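Local coordinates for uncharacterized protein MG296 homolog (Mycoplasma pneumoniae, PDB 2I15) that is of unknown function but forms an all-helical chain of the Mg296 family that assembles with further copies of itself, at residues 15-18 against 19-23; 28-31 against 32-36; 49-52 against 53-56; 98-101 against 102-106. All coordinates share one frame; numbering follows the deposited sequence.

Contact 1: 15-18 against 19-23; sequences KQFV and QTEFE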
loop_
_atom_site.group_PDB
_atom_site.type_symbol
_atom_site.label_atom_id
_atom_site.label_comp_id
_atom_site.label_asym_id
_atom_site.label_seq_id
_atom_site.Cartn_x
_atom_site.Cartn_y
_atom_site.Cartn_z
ATOM N N LYS A 15 -37.005 6.707 -23.362
ATOM C CA LYS A 15 -36.497 6.263 -24.657
ATOM C C LYS A 15 -36.093 7.456 -25.540
ATOM O O LYS A 15 -35.011 7.483 -26.145
ATOM C CB LYS A 15 -37.570 5.443 -25.379
ATOM C CG LYS A 15 -37.095 4.844 -26.682
ATOM C CD LYS A 15 -38.260 4.340 -27.512
ATOM C CE LYS A 15 -39.137 5.482 -27.990
ATOM N NZ LYS A 15 -38.383 6.468 -28.822
ATOM N N GLN A 16 -36.993 8.430 -25.620
ATOM C CA GLN A 16 -36.784 9.641 -26.409
ATOM C C GLN A 16 -35.482 10.308 -25.961
ATOM O O GLN A 16 -34.697 10.796 -26.772
ATOM C CB GLN A 16 -37.950 10.608 -26.173
ATOM C CG GLN A 16 -38.233 11.596 -27.291
ATOM C CD GLN A 16 -39.146 11.008 -28.342
ATOM O OE1 GLN A 16 -38.731 10.168 -29.139
ATOM N NE2 GLN A 16 -40.407 11.430 -28.335
ATOM N N PHE A 17 -35.270 10.317 -24.650
ATOM C CA PHE A 17 -34.094 10.944 -24.047
ATOM C C PHE A 17 -32.723 10.331 -24.409
ATOM O O PHE A 17 -31.837 11.024 -24.926
ATOM C CB PHE A 17 -34.256 10.957 -22.517
ATOM C CG PHE A 17 -33.059 11.473 -21.794
ATOM C CD1 PHE A 17 -32.828 12.830 -21.690
ATOM C CD2 PHE A 17 -32.120 10.591 -21.285
ATOM C CE1 PHE A 17 -31.668 13.303 -21.090
ATOM C CE2 PHE A 17 -30.960 11.044 -20.685
ATOM C CZ PHE A 17 -30.729 12.402 -20.587
ATOM N N VAL A 18 -32.543 9.038 -24.137
ATOM C CA VAL A 18 -31.263 8.397 -24.424
ATOM C C VAL A 18 -31.075 8.354 -25.945
ATOM O O VAL A 18 -29.949 8.385 -26.447
ATOM C CB VAL A 18 -31.196 6.974 -23.791
ATOM C CG1 VAL A 18 -32.224 6.849 -22.672
ATOM C CG2 VAL A 18 -31.410 5.932 -24.807
ATOM N N GLN A 19 -32.196 8.301 -26.665
ATOM C CA GLN A 19 -32.200 8.295 -28.125
ATOM C C GLN A 19 -31.645 9.642 -28.642
ATOM O O GLN A 19 -30.712 9.665 -29.443
ATOM C CB GLN A 19 -33.639 8.074 -28.615
ATOM C CG GLN A 19 -33.824 7.669 -30.089
ATOM C CD GLN A 19 -35.264 7.193 -30.393
ATOM O OE1 GLN A 19 -35.515 5.999 -30.618
ATOM N NE2 GLN A 19 -36.208 8.131 -30.391
ATOM N N THR A 20 -32.209 10.750 -28.151
ATOM C CA THR A 20 -31.797 12.107 -28.534
ATOM C C THR A 20 -30.363 12.372 -28.049
ATOM O O THR A 20 -29.536 12.986 -28.731
ATOM C CB THR A 20 -32.742 13.150 -27.912
ATOM O OG1 THR A 20 -34.064 12.975 -28.448
ATOM C CG2 THR A 20 -32.267 14.567 -28.251
ATOM N N GLU A 21 -30.103 11.921 -26.833
ATOM C CA GLU A 21 -28.804 12.049 -26.209
ATOM C C GLU A 21 -27.748 11.457 -27.161
ATOM O O GLU A 21 -26.742 12.093 -27.474
ATOM C CB GLU A 21 -28.851 11.288 -24.891
ATOM C CG GLU A 21 -28.168 11.949 -23.693
ATOM C CD GLU A 21 -28.421 13.439 -23.547
ATOM O OE1 GLU A 21 -29.519 13.907 -23.900
ATOM O OE2 GLU A 21 -27.507 14.133 -23.058
ATOM N N PHE A 22 -28.023 10.248 -27.641
ATOM C CA PHE A 22 -27.165 9.501 -28.558
ATOM C C PHE A 22 -26.900 10.153 -29.918
ATOM O O PHE A 22 -25.797 10.051 -30.466
ATOM C CB PHE A 22 -27.781 8.117 -28.795
ATOM C CG PHE A 22 -27.142 7.347 -29.915
ATOM C CD1 PHE A 22 -25.932 6.681 -29.723
ATOM C CD2 PHE A 22 -27.756 7.276 -31.169
ATOM C CE1 PHE A 22 -25.352 5.962 -30.747
ATOM C CE2 PHE A 22 -27.169 6.547 -32.208
ATOM C CZ PHE A 22 -25.970 5.893 -31.993
ATOM N N GLU A 23 -27.906 10.825 -30.461
ATOM C CA GLU A 23 -27.774 11.443 -31.772
ATOM C C GLU A 23 -26.986 12.750 -31.747
ATOM O O GLU A 23 -26.382 13.149 -32.751
ATOM C CB GLU A 23 -29.174 11.666 -32.368
ATOM C CG GLU A 23 -30.117 10.527 -32.048
ATOM C CD GLU A 23 -31.554 10.805 -32.431
ATOM O OE1 GLU A 23 -32.036 11.930 -32.167
ATOM O OE2 GLU A 23 -32.209 9.888 -32.979
#

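Contact 2: 28-31 against 32-36; sequences ETFR and QNFNR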
loop_
_atom_site.group_PDB
_atom_site.type_symbol
_atom_site.label_atom_id
_atom_site.label_comp_id
_atom_site.label_asym_id
_atom_site.label_seq_id
_atom_site.Cartn_x
_atom_site.Cartn_y
_atom_site.Cartn_z
ATOM N N GLU A 28 -18.818 8.123 -33.591
ATOM C CA GLU A 28 -17.541 7.432 -33.554
ATOM C C GLU A 28 -16.772 7.553 -32.220
ATOM O O GLU A 28 -15.973 6.674 -31.885
ATOM C CB GLU A 28 -16.671 7.947 -34.696
ATOM C CG GLU A 28 -15.991 6.849 -35.485
ATOM C CD GLU A 28 -16.944 6.097 -36.391
ATOM O OE1 GLU A 28 -17.629 6.749 -37.211
ATOM O OE2 GLU A 28 -16.994 4.853 -36.288
ATOM N N THR A 29 -16.988 8.635 -31.470
ATOM C CA THR A 29 -16.309 8.820 -30.187
ATOM C C THR A 29 -17.086 8.027 -29.154
ATOM O O THR A 29 -16.505 7.406 -28.259
ATOM C CB THR A 29 -16.308 10.299 -29.731
ATOM O OG1 THR A 29 -15.517 11.077 -30.635
ATOM C CG2 THR A 29 -15.743 10.427 -28.323
ATOM N N PHE A 30 -18.414 8.096 -29.256
ATOM C CA PHE A 30 -19.290 7.360 -28.356
ATOM C C PHE A 30 -19.008 5.876 -28.546
ATOM O O PHE A 30 -18.753 5.159 -27.577
ATOM C CB PHE A 30 -20.762 7.632 -28.682
ATOM C CG PHE A 30 -21.709 6.664 -28.016
ATOM C CD1 PHE A 30 -22.033 6.795 -26.672
ATOM C CD2 PHE A 30 -22.248 5.594 -28.729
ATOM C CE1 PHE A 30 -22.869 5.879 -26.049
ATOM C CE2 PHE A 30 -23.083 4.674 -28.105
ATOM C CZ PHE A 30 -23.395 4.821 -26.766
ATOM N N ARG A 31 -19.050 5.433 -29.806
ATOM C CA ARG A 31 -18.806 4.039 -30.179
ATOM C C ARG A 31 -17.572 3.431 -29.506
ATOM O O ARG A 31 -17.609 2.294 -29.031
ATOM C CB ARG A 31 -18.652 3.930 -31.707
ATOM C CG ARG A 31 -18.441 2.491 -32.207
ATOM C CD ARG A 31 -17.182 2.329 -33.025
ATOM N NE ARG A 31 -17.313 2.718 -34.429
ATOM C CZ ARG A 31 -18.078 2.092 -35.324
ATOM N NH1 ARG A 31 -18.800 1.040 -34.975
ATOM N NH2 ARG A 31 -18.108 2.509 -36.578
ATOM N N GLN A 32 -16.474 4.184 -29.484
ATOM C CA GLN A 32 -15.231 3.705 -28.880
ATOM C C GLN A 32 -15.364 3.575 -27.355
ATOM O O GLN A 32 -14.922 2.594 -26.770
ATOM C CB GLN A 32 -14.078 4.658 -29.214
ATOM C CG GLN A 32 -13.894 4.887 -30.705
ATOM C CD GLN A 32 -12.831 5.923 -31.024
ATOM O OE1 GLN A 32 -12.907 7.078 -30.574
ATOM N NE2 GLN A 32 -11.836 5.523 -31.814
ATOM N N ASN A 33 -15.970 4.565 -26.708
ATOM C CA ASN A 33 -16.126 4.500 -25.263
ATOM C C ASN A 33 -17.031 3.333 -24.924
ATOM O O ASN A 33 -16.762 2.562 -24.003
ATOM C CB ASN A 33 -16.695 5.820 -24.734
ATOM C CG ASN A 33 -15.790 6.999 -25.054
ATOM O OD1 ASN A 33 -14.569 6.863 -25.032
ATOM N ND2 ASN A 33 -16.376 8.150 -25.350
ATOM N N PHE A 34 -18.097 3.185 -25.689
ATOM C CA PHE A 34 -19.004 2.079 -25.462
ATOM C C PHE A 34 -18.254 0.746 -25.583
ATOM O O PHE A 34 -18.339 -0.103 -24.689
ATOM C CB PHE A 34 -20.150 2.126 -26.470
ATOM C CG PHE A 34 -21.092 0.970 -26.347
ATOM C CD1 PHE A 34 -22.092 0.955 -25.373
ATOM C CD2 PHE A 34 -20.922 -0.150 -27.150
ATOM C CE1 PHE A 34 -22.898 -0.173 -25.203
ATOM C CE2 PHE A 34 -21.714 -1.267 -26.982
ATOM C CZ PHE A 34 -22.706 -1.286 -26.006
ATOM N N ASN A 35 -17.516 0.565 -26.681
ATOM C CA ASN A 35 -16.760 -0.671 -26.880
ATOM C C ASN A 35 -15.700 -0.834 -25.800
ATOM O O ASN A 35 -15.347 -1.952 -25.426
ATOM C CB ASN A 35 -16.106 -0.691 -28.270
ATOM C CG ASN A 35 -17.121 -0.898 -29.387
ATOM O OD1 ASN A 35 -18.264 -1.314 -29.133
ATOM N ND2 ASN A 35 -16.713 -0.617 -30.633
ATOM N N ARG A 36 -15.178 0.286 -25.314
ATOM C CA ARG A 36 -14.177 0.236 -24.259
ATOM C C ARG A 36 -14.846 -0.137 -22.945
ATOM O O ARG A 36 -14.373 -1.028 -22.256
ATOM C CB ARG A 36 -13.446 1.571 -24.125
ATOM C CG ARG A 36 -12.483 1.806 -25.259
ATOM C CD ARG A 36 -11.756 3.114 -25.105
ATOM N NE ARG A 36 -11.796 3.875 -26.345
ATOM C CZ ARG A 36 -10.984 4.883 -26.627
ATOM N NH1 ARG A 36 -10.058 5.256 -25.755
ATOM N NH2 ARG A 36 -11.097 5.519 -27.783
#

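Contact 3: 49-52 against 53-56; sequences EDDD and YDDQ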
loop_
_atom_site.group_PDB
_atom_site.type_symbol
_atom_site.label_atom_id
_atom_site.label_comp_id
_atom_site.label_asym_id
_atom_site.label_seq_id
_atom_site.Cartn_x
_atom_site.Cartn_y
_atom_site.Cartn_z
ATOM N N GLU A 49 -12.356 -3.309 -9.295
ATOM C CA GLU A 49 -11.887 -1.989 -9.728
ATOM C C GLU A 49 -12.666 -1.667 -10.981
ATOM O O GLU A 49 -12.540 -0.597 -11.587
ATOM C CB GLU A 49 -10.413 -2.040 -10.092
ATOM C CG GLU A 49 -9.582 -2.609 -8.972
ATOM C CD GLU A 49 -8.839 -1.533 -8.251
ATOM O OE1 GLU A 49 -7.707 -1.226 -8.681
ATOM O OE2 GLU A 49 -9.403 -0.971 -7.289
ATOM N N ASP A 50 -13.453 -2.655 -11.367
ATOM C CA ASP A 50 -14.254 -2.611 -12.548
ATOM C C ASP A 50 -15.369 -1.632 -12.436
ATOM O O ASP A 50 -16.227 -1.794 -11.552
ATOM C CB ASP A 50 -14.842 -4.007 -12.801
ATOM C CG ASP A 50 -14.804 -4.401 -14.243
ATOM O OD1 ASP A 50 -15.357 -3.663 -15.087
ATOM O OD2 ASP A 50 -14.221 -5.466 -14.526
ATOM N N ASP A 51 -15.368 -0.603 -13.289
ATOM C CA ASP A 51 -16.530 0.253 -13.257
ATOM C C ASP A 51 -17.325 -0.955 -13.712
ATOM O O ASP A 51 -17.146 -1.481 -14.820
ATOM C CB ASP A 51 -16.522 1.342 -14.330
ATOM C CG ASP A 51 -17.742 2.214 -14.254
ATOM O OD1 ASP A 51 -17.979 3.002 -15.197
ATOM O OD2 ASP A 51 -18.476 2.112 -13.252
ATOM N N ASP A 52 -18.144 -1.443 -12.802
ATOM C CA ASP A 52 -18.914 -2.649 -13.028
ATOM C C ASP A 52 -19.960 -2.300 -12.025
ATOM O O ASP A 52 -19.912 -1.196 -11.488
ATOM C CB ASP A 52 -18.037 -3.825 -12.560
ATOM C CG ASP A 52 -18.473 -5.180 -13.091
ATOM O OD1 ASP A 52 -19.596 -5.619 -12.793
ATOM O OD2 ASP A 52 -17.666 -5.828 -13.796
ATOM N N TYR A 53 -20.871 -3.206 -11.712
ATOM C CA TYR A 53 -21.926 -2.826 -10.793
ATOM C C TYR A 53 -22.749 -1.946 -11.721
ATOM O O TYR A 53 -23.280 -0.914 -11.320
ATOM C CB TYR A 53 -21.352 -2.028 -9.616
ATOM C CG TYR A 53 -20.523 -2.856 -8.670
ATOM C CD1 TYR A 53 -19.394 -3.534 -9.108
ATOM C CD2 TYR A 53 -20.878 -2.973 -7.334
ATOM C CE1 TYR A 53 -18.648 -4.304 -8.237
ATOM C CE2 TYR A 53 -20.137 -3.740 -6.456
ATOM C CZ TYR A 53 -19.034 -4.405 -6.913
ATOM O OH TYR A 53 -18.335 -5.214 -6.051
ATOM N N ASP A 54 -22.760 -2.374 -12.984
ATOM C CA ASP A 54 -23.517 -1.789 -14.077
ATOM C C ASP A 54 -24.598 -2.837 -14.327
ATOM O O ASP A 54 -25.778 -2.544 -14.479
ATOM C CB ASP A 54 -22.640 -1.660 -15.320
ATOM C CG ASP A 54 -21.686 -0.486 -15.240
ATOM O OD1 ASP A 54 -22.090 0.571 -14.684
ATOM O OD2 ASP A 54 -20.539 -0.618 -15.739
ATOM N N ASP A 55 -24.123 -4.071 -14.344
ATOM C CA ASP A 55 -24.892 -5.293 -14.523
ATOM C C ASP A 55 -26.004 -5.439 -13.481
ATOM O O ASP A 55 -26.059 -4.707 -12.482
ATOM C CB ASP A 55 -23.931 -6.457 -14.367
ATOM C CG ASP A 55 -22.875 -6.184 -13.283
ATOM O OD1 ASP A 55 -21.870 -5.492 -13.580
ATOM O OD2 ASP A 55 -23.046 -6.632 -12.126
ATOM N N GLN A 56 -26.867 -6.419 -13.704
ATOM C CA GLN A 56 -27.960 -6.681 -12.787
ATOM C C GLN A 56 -27.446 -7.301 -11.485
ATOM O O GLN A 56 -26.485 -8.076 -11.480
ATOM C CB GLN A 56 -28.991 -7.580 -13.465
ATOM C CG GLN A 56 -28.382 -8.728 -14.234
ATOM C CD GLN A 56 -28.490 -10.024 -13.487
ATOM O OE1 GLN A 56 -28.598 -10.029 -12.259
ATOM N NE2 GLN A 56 -28.446 -11.143 -14.217
#

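Contact 4: 98-101 against 102-106; sequences SFYE and ALTLF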
loop_
_atom_site.group_PDB
_atom_site.type_symbol
_atom_site.label_atom_id
_atom_site.label_comp_id
_atom_site.label_asym_id
_atom_site.label_seq_id
_atom_site.Cartn_x
_atom_site.Cartn_y
_atom_site.Cartn_z
ATOM N N SER A 98 -2.363 -9.027 0.663
ATOM C CA SER A 98 -2.749 -9.016 -0.753
ATOM C C SER A 98 -4.258 -9.085 -0.982
ATOM O O SER A 98 -4.768 -8.459 -1.905
ATOM C CB SER A 98 -2.082 -10.169 -1.484
ATOM O OG SER A 98 -0.674 -10.088 -1.346
ATOM N N PHE A 99 -4.965 -9.853 -0.155
ATOM C CA PHE A 99 -6.418 -9.973 -0.254
ATOM C C PHE A 99 -7.039 -8.609 0.068
ATOM O O PHE A 99 -7.981 -8.161 -0.599
ATOM C CB PHE A 99 -6.938 -10.983 0.759
ATOM C CG PHE A 99 -8.411 -11.278 0.625
ATOM C CD1 PHE A 99 -8.865 -12.186 -0.325
ATOM C CD2 PHE A 99 -9.345 -10.667 1.470
ATOM C CE1 PHE A 99 -10.222 -12.494 -0.435
ATOM C CE2 PHE A 99 -10.710 -10.970 1.366
ATOM C CZ PHE A 99 -11.145 -11.884 0.410
ATOM N N TYR A 100 -6.481 -7.937 1.069
ATOM C CA TYR A 100 -6.978 -6.631 1.475
ATOM C C TYR A 100 -6.645 -5.539 0.461
ATOM O O TYR A 100 -7.508 -4.735 0.093
ATOM C CB TYR A 100 -6.389 -6.218 2.835
ATOM C CG TYR A 100 -6.623 -4.745 3.179
ATOM C CD1 TYR A 100 -7.829 -4.311 3.735
ATOM C CD2 TYR A 100 -5.634 -3.784 2.921
ATOM C CE1 TYR A 100 -8.042 -2.958 4.035
ATOM C CE2 TYR A 100 -5.838 -2.434 3.213
ATOM C CZ TYR A 100 -7.037 -2.029 3.764
ATOM O OH TYR A 100 -7.219 -0.691 4.062
ATOM N N GLU A 101 -5.392 -5.484 0.029
ATOM C CA GLU A 101 -4.996 -4.439 -0.896
ATOM C C GLU A 101 -5.803 -4.446 -2.191
ATOM O O GLU A 101 -5.878 -3.433 -2.897
ATOM C CB GLU A 101 -3.491 -4.530 -1.162
ATOM C CG GLU A 101 -2.662 -4.500 0.125
ATOM C CD GLU A 101 -1.199 -4.202 -0.110
ATOM O OE1 GLU A 101 -0.609 -4.847 -1.002
ATOM O OE2 GLU A 101 -0.645 -3.333 0.605
ATOM N N ALA A 102 -6.452 -5.572 -2.471
ATOM C CA ALA A 102 -7.281 -5.703 -3.670
ATOM C C ALA A 102 -8.728 -5.283 -3.378
ATOM O O ALA A 102 -9.461 -4.905 -4.284
ATOM C CB ALA A 102 -7.252 -7.146 -4.180
ATOM N N LEU A 103 -9.126 -5.327 -2.111
ATOM C CA LEU A 103 -10.499 -5.001 -1.744
ATOM C C LEU A 103 -10.690 -3.616 -1.118
ATOM O O LEU A 103 -11.800 -3.227 -0.747
ATOM C CB LEU A 103 -11.031 -6.096 -0.799
ATOM C CG LEU A 103 -11.013 -7.498 -1.429
ATOM C CD1 LEU A 103 -11.423 -8.526 -0.437
ATOM C CD2 LEU A 103 -11.953 -7.513 -2.646
ATOM N N THR A 104 -9.599 -2.870 -1.028
ATOM C CA THR A 104 -9.586 -1.540 -0.420
ATOM C C THR A 104 -10.787 -0.639 -0.771
ATOM O O THR A 104 -11.455 -0.106 0.119
ATOM C CB THR A 104 -8.247 -0.833 -0.779
ATOM O OG1 THR A 104 -7.499 -0.585 0.417
ATOM C CG2 THR A 104 -8.498 0.485 -1.482
ATOM N N LEU A 105 -11.056 -0.481 -2.065
ATOM C CA LEU A 105 -12.145 0.362 -2.542
ATOM C C LEU A 105 -13.488 -0.269 -2.153
ATOM O O LEU A 105 -14.447 0.428 -1.815
ATOM C CB LEU A 105 -12.047 0.510 -4.063
ATOM C CG LEU A 105 -12.759 1.615 -4.858
ATOM C CD1 LEU A 105 -14.208 1.710 -4.461
ATOM C CD2 LEU A 105 -12.062 2.915 -4.641
ATOM N N PHE A 106 -13.528 -1.601 -2.193
ATOM C CA PHE A 106 -14.700 -2.402 -1.838
ATOM C C PHE A 106 -15.020 -2.175 -0.361
ATOM O O PHE A 106 -16.169 -1.956 0.017
ATOM C CB PHE A 106 -14.374 -3.878 -2.054
ATOM C CG PHE A 106 -15.551 -4.804 -1.907
ATOM C CD1 PHE A 106 -16.352 -5.116 -2.996
ATOM C CD2 PHE A 106 -15.843 -5.378 -0.678
ATOM C CE1 PHE A 106 -17.422 -5.992 -2.864
ATOM C CE2 PHE A 106 -16.918 -6.256 -0.536
ATOM C CZ PHE A 106 -17.702 -6.557 -1.633
#

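Contact 1: 15-18 against 19-23
In the last turns of helix 9-23, Q16 and T20 meet in the threonine-to-carbonyl arrangement common in alpha-helices, where a hydroxyl returns to the peptide oxygen one turn earlier. T20 N donates to Q16 O at 2.8 Å as the regular helical bond, and T20 OG1 donates to the same Q16 O, also at 2.8 Å. The two donors come in from opposite faces of the carbonyl plane, tilted from it by 28° for the amide and 32° for the hydroxyl, so neither displaces the other. The rotation about CA-CB that sets OG1 beside its own backbone N (chi1 -64°) turns the hydroxyl to that oxygen.

One residue further on, F17 and E21 repeat the spacing with different chemistry. E21 N bonds F17 O at 2.7 Å, while their side chains run alongside each other with ring and carboxylate nearly parallel. The bend in the E21 chain brings OE1 to 3.6 Å from F17 CE1, and the other oxygen, OE2, forms a salt bridge with K24 just past the helix. K15 and Q19 lie side by side on this mostly exposed surface, pointing the same way, the K15 chain curled near its end. The backbone bond following that of E21 joins F22 N to V18 O at 2.9 Å, with the donor standing above the V18 carbonyl plane.

Contact 2: 28-31 against 32-36
F34 N gives F30 O an almost straight bond of 2.8 Å (171° at the hydrogen), one turn apart on helix 27-41. Above it F34 CB rests over one face of the F30 ring, 4.2 Å from F30 CE2 and displaced toward the rim. The next bond along joins N35 N to R31 O at 2.9 Å, and the R31 and N35 side chains run the same way, with R31 CD 3.8 Å from N35 ND2.

Beyond its CH2 groups R31 turns to E28, whose OE2 is held by two of its nitrogens. R31 NH2 lies 2.6 Å from E28 OE2 and R31 NE 2.8 Å from the same atom, so the guanidinium meets the carboxylate side-on and both N-H groups converge on one oxygen. OE2 sits close to the guanidinium plane, at its edge. NE arrives on the anti side of the carboxylate, tilted from its plane, whereas NH2 comes nearly along the C-O bond. Bends at chi2 and chi3 fold the R31 chain back toward E28; the resulting salt bridge should partly neutralise both charges on this exposed surface.

On the next flank T29 CG2 packs against N33 ND2 at 3.8 Å, while T29 OG1 is hydrogen-bonded to D26 OD2 just before the helix. Residues 28-36 make up the first part of helix 27-41, and the F30 ring meets F22 of the preceding helix 9-23 edge to face across the short connection between the two.

Contact 3: 49-52 against 53-56
With CG of D52 swung opposite its own backbone N (chi1 -162°) and CG of D55 wedged between backbone N and carbonyl carbon (chi1 37°), the two carboxylates turn inward over the same bend of the loop before helix 57-75. Their side chains cross at about a right angle, with the carboxylate planes 70° apart, and D52 OD1 is modelled 2.4 Å from D55 OD1. Backbone amides gather at this pair. Y53 N donates to D52 OD1 at 2.9 Å, using the anti lone pair, and also to D55 OD1 at 3.1 Å. D54 N reaches D55 OD1 as well, at 3.3 Å, from the same face of the D55 carboxylate as Y53 N and well above its plane. The Y53 ring edge lies against D52 CB.

The Y53 ring stacks on F34 of the second subunit, where Y53 O accepts from N35 ND2, and D55 O accepts from R31 NH2 of that same neighbouring chain. Q56 then caps the helix through its side-chain oxygen, which binds F59 N.

E41 OE2 also approaches both inner oxygens. Such a cluster of acids would be expected to raise proton affinity, and one of the two groups, D52 or D55, probably holds a proton, although the high mobility of D52 makes the exact separation uncertain.

Contact 4: 98-101 against 102-106
A tightened turn at the kink of helix 92-113 joins Y100 with L103 and T104. L103 N bonds Y100 O at 2.8 Å, three residues back, whereas its alpha-helical bond to F99 O is weak at 3.4 Å. The donor stands 60° above the Y100 carbonyl plane, far from a lone-pair direction, and the N-H to O angle is only 138°. One residue earlier A102 N makes a similarly weak bond to S98 O, 3.4 Å long. Beyond this turn, the amides of L105 and F106 have no bond to the turn before, which marks the break in the regular pattern.

The side chains bridge the same step. L103 CG sits beside its own backbone N, anti to the carbonyl carbon (chi1 -59°), and CD1 is modelled over one face of the F99 ring, but too close for carbons, so the detail is doubtful. Y100 and T104 meet at a slant, with T104 OG1 3.7 Å from Y100 CZ. The phenol oxygen Y100 OH has its hydrogen bond with V134 N, in the C-terminal segment.

F99 and L103 press on S71 and F68 of helix 57-75, while L14 and V18 of the second subunit cover the same two side chains. F106, further along, meets F68 edge to face, and F30 of the second subunit likewise. The local geometry is that of a single 3-10-like turn inserted in a kinked alpha-helix, here at a subunit interface.

In the fold
The four contacts follow one another along the chain and fall into two touching pairs. Contacts 1 and 2 meet where F22 CE1 lies 3.7 Å from F30 CE2, their centres about 16 Å apart. Contacts 3 and 4 meet through Y53 OH, 3.4 Å from F106 CE1, with a similar spacing of centres. Contacts 2 and 3 do not touch, their nearest atoms about 8 Å apart, and contacts 1 and 4, on opposite sides of the chain's centre, lie about 38 Å apart centre to centre. Helix 27-41 of the second subunit reaches contact 3, and both its N-terminal helices, through residues such as V18 and F30, reach contact 4, consistent with an outlying N-terminal arm packing on a neighbouring body.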